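Local coordinates for MmcQ/YjbR family DNA-binding protein (Pseudomonas syringae pv. tomato, PDB 3H9X) that probably binds DNA through a double-wing fold, as a member of the MmcQ/YjbR family whose precise cellular role is not established, at residues Gln4-Tyr9 with Ala29-Ser34; Tyr14-Asp19 with Lys38-Leu43; Ala48-Ile53 with Pro82-Asn87. All coordinates share one frame; numbering follows the deposited sequence.

Interaction 1 of 3, residues Gln4-Tyr9 with Ala29-Ser34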
loop_
_atom_site.group_PDB
_atom_site.type_symbol
_atom_site.label_atom_id
_atom_site.label_comp_id
_atom_site.label_asym_id
_atom_site.label_seq_id
_atom_site.Cartn_x
_atom_site.Cartn_y
_atom_site.Cartn_z
ATOM N N GLN A 4 -9.970 0.395 7.132
ATOM C CA GLN A 4 -11.343 0.063 6.739
ATOM C C GLN A 4 -11.743 0.679 5.398
ATOM O O GLN A 4 -12.109 -0.032 4.474
ATOM C CB GLN A 4 -12.321 0.547 7.814
ATOM C CG GLN A 4 -13.194 -0.534 8.441
ATOM C CD GLN A 4 -14.023 -1.292 7.424
ATOM O OE1 GLN A 4 -13.510 -2.151 6.700
ATOM N NE2 GLN A 4 -15.316 -0.976 7.360
ATOM N N GLN A 5 -11.674 2.006 5.307
ATOM C CA GLN A 5 -12.054 2.722 4.089
ATOM C C GLN A 5 -11.304 2.233 2.867
ATOM O O GLN A 5 -11.816 2.293 1.744
ATOM C CB GLN A 5 -11.810 4.213 4.260
ATOM C CG GLN A 5 -12.484 4.793 5.476
ATOM C CD GLN A 5 -12.045 6.209 5.729
ATOM O OE1 GLN A 5 -10.859 6.527 5.631
ATOM N NE2 GLN A 5 -12.990 7.068 6.075
ATOM N N PHE A 6 -10.081 1.763 3.090
ATOM C CA PHE A 6 -9.248 1.251 2.020
ATOM C C PHE A 6 -9.768 -0.070 1.480
ATOM O O PHE A 6 -10.066 -0.153 0.300
ATOM C CB PHE A 6 -7.811 1.078 2.501
ATOM C CG PHE A 6 -6.943 0.335 1.532
ATOM C CD1 PHE A 6 -6.838 -1.054 1.587
ATOM C CD2 PHE A 6 -6.290 1.014 0.508
ATOM C CE1 PHE A 6 -6.107 -1.746 0.629
ATOM C CE2 PHE A 6 -5.561 0.328 -0.449
ATOM C CZ PHE A 6 -5.469 -1.052 -0.390
ATOM N N ILE A 7 -9.892 -1.098 2.323
ATOM C CA ILE A 7 -10.370 -2.397 1.828
ATOM C C ILE A 7 -11.740 -2.268 1.161
ATOM O O ILE A 7 -12.089 -3.049 0.270
ATOM C CB ILE A 7 -10.430 -3.504 2.945
ATOM C CG1 ILE A 7 -11.819 -3.574 3.560
ATOM C CG2 ILE A 7 -9.370 -3.269 3.992
ATOM C CD1 ILE A 7 -12.716 -4.627 2.923
ATOM N N ASP A 8 -12.514 -1.279 1.590
ATOM C CA ASP A 8 -13.829 -1.058 1.012
ATOM C C ASP A 8 -13.675 -0.453 -0.377
ATOM O O ASP A 8 -14.304 -0.910 -1.332
ATOM C CB ASP A 8 -14.656 -0.123 1.893
ATOM C CG ASP A 8 -15.148 -0.797 3.163
ATOM O OD1 ASP A 8 -15.643 -0.079 4.063
ATOM O OD2 ASP A 8 -15.050 -2.044 3.267
ATOM N N TYR A 9 -12.835 0.566 -0.509
ATOM C CA TYR A 9 -12.655 1.175 -1.817
ATOM C C TYR A 9 -12.224 0.141 -2.859
ATOM O O TYR A 9 -12.698 0.163 -3.987
ATOM C CB TYR A 9 -11.647 2.323 -1.724
ATOM C CG TYR A 9 -11.255 2.914 -3.062
ATOM C CD1 TYR A 9 -10.171 2.411 -3.774
ATOM C CD2 TYR A 9 -11.938 4.003 -3.596
ATOM C CE1 TYR A 9 -9.774 2.983 -4.975
ATOM C CE2 TYR A 9 -11.546 4.579 -4.805
ATOM C CZ TYR A 9 -10.467 4.066 -5.481
ATOM O OH TYR A 9 -10.071 4.634 -6.666
ATOM N N ALA A 29 -2.721 -8.032 4.372
ATOM C CA ALA A 29 -3.664 -8.427 3.336
ATOM C C ALA A 29 -3.169 -7.958 1.981
ATOM O O ALA A 29 -2.734 -6.821 1.843
ATOM C CB ALA A 29 -5.022 -7.824 3.616
ATOM N N VAL A 30 -3.221 -8.833 0.979
ATOM C CA VAL A 30 -2.783 -8.454 -0.365
ATOM C C VAL A 30 -3.977 -8.327 -1.306
ATOM O O VAL A 30 -5.024 -8.926 -1.082
ATOM C CB VAL A 30 -1.729 -9.464 -0.971
ATOM C CG1 VAL A 30 -0.578 -9.665 -0.010
ATOM C CG2 VAL A 30 -2.371 -10.777 -1.318
ATOM N N PHE A 31 -3.821 -7.512 -2.341
ATOM C CA PHE A 31 -4.877 -7.316 -3.319
ATOM C C PHE A 31 -4.295 -7.618 -4.685
ATOM O O PHE A 31 -3.346 -6.960 -5.116
ATOM C CB PHE A 31 -5.398 -5.879 -3.279
ATOM C CG PHE A 31 -6.073 -5.525 -1.989
ATOM C CD1 PHE A 31 -5.341 -5.439 -0.811
ATOM C CD2 PHE A 31 -7.447 -5.311 -1.942
ATOM C CE1 PHE A 31 -5.963 -5.151 0.396
ATOM C CE2 PHE A 31 -8.084 -5.021 -0.740
ATOM C CZ PHE A 31 -7.339 -4.939 0.431
ATOM N N ARG A 32 -4.843 -8.620 -5.362
ATOM C CA ARG A 32 -4.339 -8.974 -6.680
ATOM C C ARG A 32 -5.447 -9.149 -7.703
ATOM O O ARG A 32 -6.631 -9.063 -7.378
ATOM C CB ARG A 32 -3.518 -10.256 -6.605
ATOM C CG ARG A 32 -4.313 -11.487 -6.244
ATOM C CD ARG A 32 -4.035 -11.926 -4.823
ATOM N NE ARG A 32 -4.688 -13.197 -4.539
ATOM C CZ ARG A 32 -4.361 -14.350 -5.117
ATOM N NH1 ARG A 32 -5.011 -15.462 -4.803
ATOM N NH2 ARG A 32 -3.376 -14.395 -5.999
ATOM N N HIS A 33 -5.041 -9.370 -8.950
ATOM C CA HIS A 33 -5.977 -9.578 -10.051
ATOM C C HIS A 33 -6.348 -11.049 -10.113
ATOM O O HIS A 33 -5.558 -11.911 -9.728
ATOM C CB HIS A 33 -5.361 -9.192 -11.397
ATOM C CG HIS A 33 -4.969 -7.753 -11.506
ATOM N ND1 HIS A 33 -3.758 -7.278 -11.046
ATOM C CD2 HIS A 33 -5.612 -6.693 -12.046
ATOM C CE1 HIS A 33 -3.675 -5.985 -11.304
ATOM N NE2 HIS A 33 -4.784 -5.602 -11.909
ATOM N N SER A 34 -7.542 -11.337 -10.617
ATOM C CA SER A 34 -7.995 -12.712 -10.723
ATOM C C SER A 34 -7.306 -13.369 -11.916
ATOM O O SER A 34 -7.197 -14.596 -11.993
ATOM C CB SER A 34 -9.513 -12.738 -10.886
ATOM O OG SER A 34 -10.008 -14.056 -10.730
#
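F31 and F6 meet ring to ring where helix 3-13 packs on strand 29-32, an edge strand of the antiparallel sheet in this alpha-beta double-wing fold. The pair is T-shaped. The edge of F6 points at the face of F31. The ring centroids are 5.1 Å apart and the planes are turned 84° against each other. One corner of the F6 ring does most of the touching: F6 CE1 comes over one face of F31, offset toward the F31 CE1 and F31 CZ side of that ring. In an edge-to-face pair, the slightly positive C-H rim of one ring faces the pi cloud of the other.

The two side chains come from opposite directions. F31 leaves its strand toward the helix. The CB bond of F6 runs neither toward the strand nor away from it, and the ring end then closes in on F31. F6 CG lies anti to the backbone N (chi1 170°), which carries the ring off the helix to the F31 face. I7, the next residue of the helix, is the third partner. Its backbone and its first side-chain carbon touch the far end of the F31 ring, while the rest of its side chain leads away. I7 CB lies 4.2 Å from F31 CZ, a plain apolar contact.

F6 and F31 are both buried, so the contact belongs to the core. Strand 39-47 adds to it from the neighbouring position in the sheet. F31 also touches Y40 and A41 there, and I7 touches L43. Helix and strand are thus joined here by carbon contacts alone. F31 CZ is shared by both helix residues: it is 3.4 Å from F6 CE1 and also 4.2 Å from I7 CA.

Interaction 2 of 3, residues Tyr14-Asp19 with Lys38-Leu43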
loop_
_atom_site.group_PDB
_atom_site.type_symbol
_atom_site.label_atom_id
_atom_site.label_comp_id
_atom_site.label_asym_id
_atom_site.label_seq_id
_atom_site.Cartn_x
_atom_site.Cartn_y
_atom_site.Cartn_z
ATOM N N TYR A 14 -12.811 -2.099 -7.666
ATOM C CA TYR A 14 -12.122 -3.158 -8.390
ATOM C C TYR A 14 -12.771 -4.506 -8.179
ATOM O O TYR A 14 -12.412 -5.476 -8.837
ATOM C CB TYR A 14 -10.646 -3.225 -7.968
ATOM C CG TYR A 14 -9.871 -1.947 -8.228
ATOM C CD1 TYR A 14 -9.527 -1.565 -9.517
ATOM C CD2 TYR A 14 -9.540 -1.093 -7.187
ATOM C CE1 TYR A 14 -8.875 -0.352 -9.764
ATOM C CE2 TYR A 14 -8.891 0.115 -7.415
ATOM C CZ TYR A 14 -8.564 0.487 -8.703
ATOM O OH TYR A 14 -7.952 1.709 -8.921
ATOM N N ASP A 15 -13.725 -4.574 -7.259
ATOM C CA ASP A 15 -14.409 -5.832 -6.990
ATOM C C ASP A 15 -13.404 -6.931 -6.621
ATOM O O ASP A 15 -13.522 -8.073 -7.056
ATOM C CB ASP A 15 -15.206 -6.238 -8.228
ATOM C CG ASP A 15 -16.347 -7.170 -7.903
ATOM O OD1 ASP A 15 -16.091 -8.369 -7.660
ATOM O OD2 ASP A 15 -17.502 -6.691 -7.879
ATOM N N THR A 16 -12.423 -6.568 -5.802
ATOM C CA THR A 16 -11.379 -7.488 -5.354
ATOM C C THR A 16 -11.575 -7.849 -3.886
ATOM O O THR A 16 -11.837 -6.973 -3.060
ATOM C CB THR A 16 -9.972 -6.851 -5.483
ATOM O OG1 THR A 16 -9.738 -6.450 -6.840
ATOM C CG2 THR A 16 -8.902 -7.837 -5.055
ATOM N N LYS A 17 -11.444 -9.136 -3.566
ATOM C CA LYS A 17 -11.581 -9.596 -2.184
ATOM C C LYS A 17 -10.183 -9.701 -1.572
ATOM O O LYS A 17 -9.282 -10.290 -2.167
ATOM C CB LYS A 17 -12.324 -10.945 -2.134
ATOM C CG LYS A 17 -11.616 -12.098 -1.395
ATOM C CD LYS A 17 -10.601 -12.841 -2.292
ATOM C CE LYS A 17 -9.736 -13.841 -1.508
ATOM N NZ LYS A 17 -10.510 -14.821 -0.683
ATOM N N PRO A 18 -9.979 -9.109 -0.383
ATOM C CA PRO A 18 -8.674 -9.150 0.281
ATOM C C PRO A 18 -8.219 -10.560 0.626
ATOM O O PRO A 18 -9.003 -11.378 1.111
ATOM C CB PRO A 18 -8.891 -8.286 1.520
ATOM C CG PRO A 18 -10.344 -8.492 1.826
ATOM C CD PRO A 18 -10.958 -8.388 0.451
ATOM N N ASP A 19 -6.944 -10.832 0.363
ATOM C CA ASP A 19 -6.350 -12.132 0.641
ATOM C C ASP A 19 -5.388 -12.049 1.815
ATOM O O ASP A 19 -4.808 -10.997 2.074
ATOM C CB ASP A 19 -5.609 -12.640 -0.580
ATOM C CG ASP A 19 -6.203 -13.897 -1.102
ATOM O OD1 ASP A 19 -6.245 -14.882 -0.331
ATOM O OD2 ASP A 19 -6.639 -13.907 -2.270
ATOM N N LYS A 38 -1.395 -11.113 -9.859
ATOM C CA LYS A 38 -0.358 -10.151 -9.506
ATOM C C LYS A 38 -0.837 -9.161 -8.446
ATOM O O LYS A 38 -1.909 -8.559 -8.571
ATOM C CB LYS A 38 0.130 -9.388 -10.745
ATOM C CG LYS A 38 0.903 -10.242 -11.732
ATOM C CD LYS A 38 1.624 -9.397 -12.762
ATOM C CE LYS A 38 2.432 -10.281 -13.704
ATOM N NZ LYS A 38 3.433 -9.526 -14.523
ATOM N N TRP A 39 -0.029 -9.010 -7.399
ATOM C CA TRP A 39 -0.326 -8.110 -6.290
ATOM C C TRP A 39 -0.209 -6.682 -6.766
ATOM O O TRP A 39 0.739 -6.349 -7.468
ATOM C CB TRP A 39 0.683 -8.306 -5.159
ATOM C CG TRP A 39 0.678 -9.657 -4.531
ATOM C CD1 TRP A 39 -0.024 -10.764 -4.942
ATOM C CD2 TRP A 39 1.395 -10.049 -3.361
ATOM N NE1 TRP A 39 0.212 -11.811 -4.096
ATOM C CE2 TRP A 39 1.082 -11.403 -3.115
ATOM C CE3 TRP A 39 2.275 -9.387 -2.489
ATOM C CZ2 TRP A 39 1.620 -12.109 -2.035
ATOM C CZ3 TRP A 39 2.806 -10.089 -1.417
ATOM C CH2 TRP A 39 2.476 -11.435 -1.201
ATOM N N TYR A 40 -1.160 -5.836 -6.381
ATOM C CA TYR A 40 -1.109 -4.433 -6.767
ATOM C C TYR A 40 -1.293 -3.552 -5.536
ATOM O O TYR A 40 -1.270 -2.336 -5.624
ATOM C CB TYR A 40 -2.174 -4.143 -7.846
ATOM C CG TYR A 40 -3.619 -4.168 -7.379
ATOM C CD1 TYR A 40 -4.183 -3.063 -6.738
ATOM C CD2 TYR A 40 -4.422 -5.293 -7.577
ATOM C CE1 TYR A 40 -5.514 -3.072 -6.300
ATOM C CE2 TYR A 40 -5.760 -5.312 -7.139
ATOM C CZ TYR A 40 -6.297 -4.193 -6.498
ATOM O OH TYR A 40 -7.598 -4.192 -6.034
ATOM N N ALA A 41 -1.441 -4.201 -4.386
ATOM C CA ALA A 41 -1.650 -3.533 -3.109
ATOM C C ALA A 41 -1.342 -4.477 -1.934
ATOM O O ALA A 41 -1.828 -5.612 -1.893
ATOM C CB ALA A 41 -3.092 -3.051 -3.019
ATOM N N LEU A 42 -0.533 -3.997 -0.987
ATOM C CA LEU A 42 -0.146 -4.766 0.199
ATOM C C LEU A 42 -0.494 -3.968 1.461
ATOM O O LEU A 42 0.156 -2.968 1.784
ATOM C CB LEU A 42 1.361 -5.029 0.196
ATOM C CG LEU A 42 1.939 -6.337 0.755
ATOM C CD1 LEU A 42 3.400 -6.086 1.087
ATOM C CD2 LEU A 42 1.203 -6.817 1.989
ATOM N N LEU A 43 -1.516 -4.424 2.171
ATOM C CA LEU A 43 -1.964 -3.777 3.388
ATOM C C LEU A 43 -1.268 -4.446 4.557
ATOM O O LEU A 43 -1.277 -5.667 4.654
ATOM C CB LEU A 43 -3.475 -3.944 3.525
ATOM C CG LEU A 43 -4.126 -3.420 4.792
ATOM C CD1 LEU A 43 -4.015 -1.932 4.810
ATOM C CD2 LEU A 43 -5.566 -3.864 4.850
#
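Y40 reaches from strand 39-47 to the loop that follows helix 3-13, where its hydroxyl meets T16 and Y14. Y40 CB points toward this loop. Placing Y40 CG between the backbone N and the carbonyl carbon (chi1 71°) brings the hydroxyl to T16. Further out, Y40 CE2 and Y40 CZ each lie 4.1 Å from T16 OG1, which stands at the edge of the ring, near its plane. At the tip, Y40 OH forms a hydrogen bond of 3.2 Å with T16 OG1. Y40 OH also lies 3.7 Å from Y14 CB. The edge of the Y40 ring is turned toward the face of Y14, with planes at 59°, a tilted edge-to-face pair.

The backbone of Y40 belongs to a classic beta bulge, in which Y40 and A41 both face F31 of strand 29-32. F113 of helix 102-115 meets both tyrosine rings, and the Y14 hydroxyl bonds to E110 of the same helix. The contact therefore ties the loop to the sheet beside the C-terminal helix.

Either hydroxyl of the T16-Y40 pair could be the donor. One polar bond thus gives the buried tyrosine a partner at its tip, while F113 and H33 meet its ring.

Interaction 3 of 3, residues Ala48-Ile53 with Pro82-Asn87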
loop_
_atom_site.group_PDB
_atom_site.type_symbol
_atom_site.label_atom_id
_atom_site.label_comp_id
_atom_site.label_asym_id
_atom_site.label_seq_id
_atom_site.Cartn_x
_atom_site.Cartn_y
_atom_site.Cartn_z
ATOM N N ALA A 48 5.804 1.462 13.836
ATOM C CA ALA A 48 6.202 2.730 13.250
ATOM C C ALA A 48 7.697 2.778 12.913
ATOM O O ALA A 48 8.084 3.255 11.834
ATOM C CB ALA A 48 5.831 3.871 14.189
ATOM N N GLU A 49 8.526 2.259 13.822
ATOM C CA GLU A 49 9.991 2.246 13.660
ATOM C C GLU A 49 10.487 1.653 12.326
ATOM O O GLU A 49 11.353 2.241 11.684
ATOM C CB GLU A 49 10.644 1.493 14.835
ATOM C CG GLU A 49 10.336 -0.009 14.863
ATOM C CD GLU A 49 11.464 -0.852 15.491
ATOM O OE1 GLU A 49 12.653 -0.683 15.081
ATOM O OE2 GLU A 49 11.156 -1.708 16.373
ATOM N N LYS A 50 9.939 0.502 11.923
ATOM C CA LYS A 50 10.307 -0.165 10.666
ATOM C C LYS A 50 10.355 0.749 9.415
ATOM O O LYS A 50 10.974 0.377 8.402
ATOM C CB LYS A 50 9.355 -1.333 10.373
ATOM C CG LYS A 50 9.531 -2.571 11.261
ATOM C CD LYS A 50 10.720 -3.418 10.796
ATOM C CE LYS A 50 10.938 -4.681 11.657
ATOM N NZ LYS A 50 11.442 -4.355 13.032
ATOM N N ILE A 51 9.690 1.911 9.450
ATOM C CA ILE A 51 9.740 2.835 8.302
ATOM C C ILE A 51 10.209 4.234 8.689
ATOM O O ILE A 51 9.813 5.235 8.066
ATOM C CB ILE A 51 8.384 2.997 7.550
ATOM C CG1 ILE A 51 7.330 3.624 8.475
ATOM C CG2 ILE A 51 7.961 1.661 6.964
ATOM C CD1 ILE A 51 6.080 4.094 7.725
ATOM N N GLY A 52 11.042 4.303 9.722
ATOM C CA GLY A 52 11.593 5.583 10.129
ATOM C C GLY A 52 10.800 6.451 11.081
ATOM O O GLY A 52 11.380 7.240 11.834
ATOM N N ILE A 53 9.481 6.358 11.056
ATOM C CA ILE A 53 8.745 7.183 11.984
ATOM C C ILE A 53 8.972 6.592 13.388
ATOM O O ILE A 53 8.926 5.367 13.595
ATOM C CB ILE A 53 7.242 7.272 11.610
ATOM C CG1 ILE A 53 6.485 8.003 12.732
ATOM C CG2 ILE A 53 6.706 5.897 11.252
ATOM C CD1 ILE A 53 6.926 9.479 12.927
ATOM N N PRO A 82 9.861 4.659 1.790
ATOM C CA PRO A 82 10.471 3.623 0.950
ATOM C C PRO A 82 9.725 2.296 1.126
ATOM O O PRO A 82 9.254 1.985 2.217
ATOM C CB PRO A 82 11.896 3.554 1.483
ATOM C CG PRO A 82 12.143 4.957 1.915
ATOM C CD PRO A 82 10.883 5.286 2.645
ATOM N N ALA A 83 9.625 1.513 0.060
ATOM C CA ALA A 83 8.914 0.243 0.128
ATOM C C ALA A 83 9.379 -0.650 1.273
ATOM O O ALA A 83 10.568 -0.897 1.442
ATOM C CB ALA A 83 9.048 -0.498 -1.190
ATOM N N TYR A 84 8.418 -1.135 2.049
ATOM C CA TYR A 84 8.702 -2.015 3.166
ATOM C C TYR A 84 8.295 -3.433 2.785
ATOM O O TYR A 84 7.149 -3.669 2.416
ATOM C CB TYR A 84 7.911 -1.576 4.390
ATOM C CG TYR A 84 8.137 -2.464 5.587
ATOM C CD1 TYR A 84 9.347 -2.433 6.281
ATOM C CD2 TYR A 84 7.151 -3.358 6.011
ATOM C CE1 TYR A 84 9.571 -3.271 7.365
ATOM C CE2 TYR A 84 7.363 -4.203 7.091
ATOM C CZ TYR A 84 8.577 -4.156 7.761
ATOM O OH TYR A 84 8.810 -5.011 8.808
ATOM N N HIS A 85 9.236 -4.369 2.894
ATOM C CA HIS A 85 9.022 -5.778 2.554
ATOM C C HIS A 85 8.789 -6.002 1.062
ATOM O O HIS A 85 8.377 -7.086 0.645
ATOM C CB HIS A 85 7.841 -6.389 3.331
ATOM C CG HIS A 85 8.210 -6.975 4.664
ATOM N ND1 HIS A 85 7.400 -7.881 5.320
ATOM C CD2 HIS A 85 9.253 -6.735 5.491
ATOM C CE1 HIS A 85 7.929 -8.167 6.499
ATOM N NE2 HIS A 85 9.051 -7.484 6.626
HETATM N N MSE A 86 9.046 -4.979 0.259
HETATM C CA MSE A 86 8.886 -5.100 -1.178
HETATM C C MSE A 86 10.089 -4.448 -1.816
HETATM O O MSE A 86 10.876 -3.802 -1.127
HETATM C CB MSE A 86 7.604 -4.409 -1.646
HETATM C CG MSE A 86 6.328 -5.043 -1.111
HETATM SE SE MSE A 86 6.008 -6.815 -1.847
HETATM C CE MSE A 86 4.778 -6.321 -3.274
ATOM N N ASN A 87 10.229 -4.617 -3.127
ATOM C CA ASN A 87 11.350 -4.055 -3.871
ATOM C C ASN A 87 11.303 -2.533 -3.873
ATOM O O ASN A 87 10.341 -1.930 -4.358
ATOM C CB ASN A 87 11.329 -4.582 -5.298
ATOM C CG ASN A 87 12.530 -4.149 -6.084
ATOM O OD1 ASN A 87 12.665 -2.984 -6.462
ATOM N ND2 ASN A 87 13.430 -5.085 -6.330
#
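K50 lays the carbon part of its side chain obliquely across the outer end of the Y84 ring. The contact joins two loops of the double-wing fold: a 3-10 turn at 48-50, after strand 39-47, and the loop between strands 80-82 and 91-95. K50 CB is 3.6 Å from Y84 CE1. K50 CD comes next to the same carbon and to the hydroxyl. The chain bends at chi2 (-79°), which keeps K50 CG and K50 CD beside the ring. The end of the lysine then leads away. These methylenes make van der Waals contact with ring and hydroxyl.

I51 meets the base of the tyrosine, crossing it at about a right angle. I51 CG2 lies 4.1 Å from Y84 CB. I51 also touches I46 of strand 39-47, and Y84 touches M44 and I46, so both loops settle on that strand.

H85 bears on one face of the Y84 ring, with H85 CD2 3.4 Å above its plane and toward the rim. The backbone of Y84 is held by T93 OG1, which accepts a hydrogen bond from Y84 N. This is a surface contact, and K50 is exposed. Across the two loops, the nearest approach is K50 CD to Y84 OH, 3.2 Å.

How the interactions relate
Interactions 1 and 2 lie together, with centres 4 Å apart. Their segments alternate along the chain, and strands 29-32 and 39-47 are neighbours in the sheet. Backbone contacts join them: A29 O is 2.7 Å from L43 N and F31 O is 2.8 Å from Y40 N, both probable hydrogen bonds. Interaction 3 comes later, across the chain's centre, its own centre about 20 Å from theirs. Interaction 2 touches it, through L42 and W39 against M86, but interaction 1 does not. The first two contacts fasten helix 3-13 and its following loop to one edge of the sheet. The third joins the loops after strand 39-47 and outermost strand 80-82, so the contacts reach both edges.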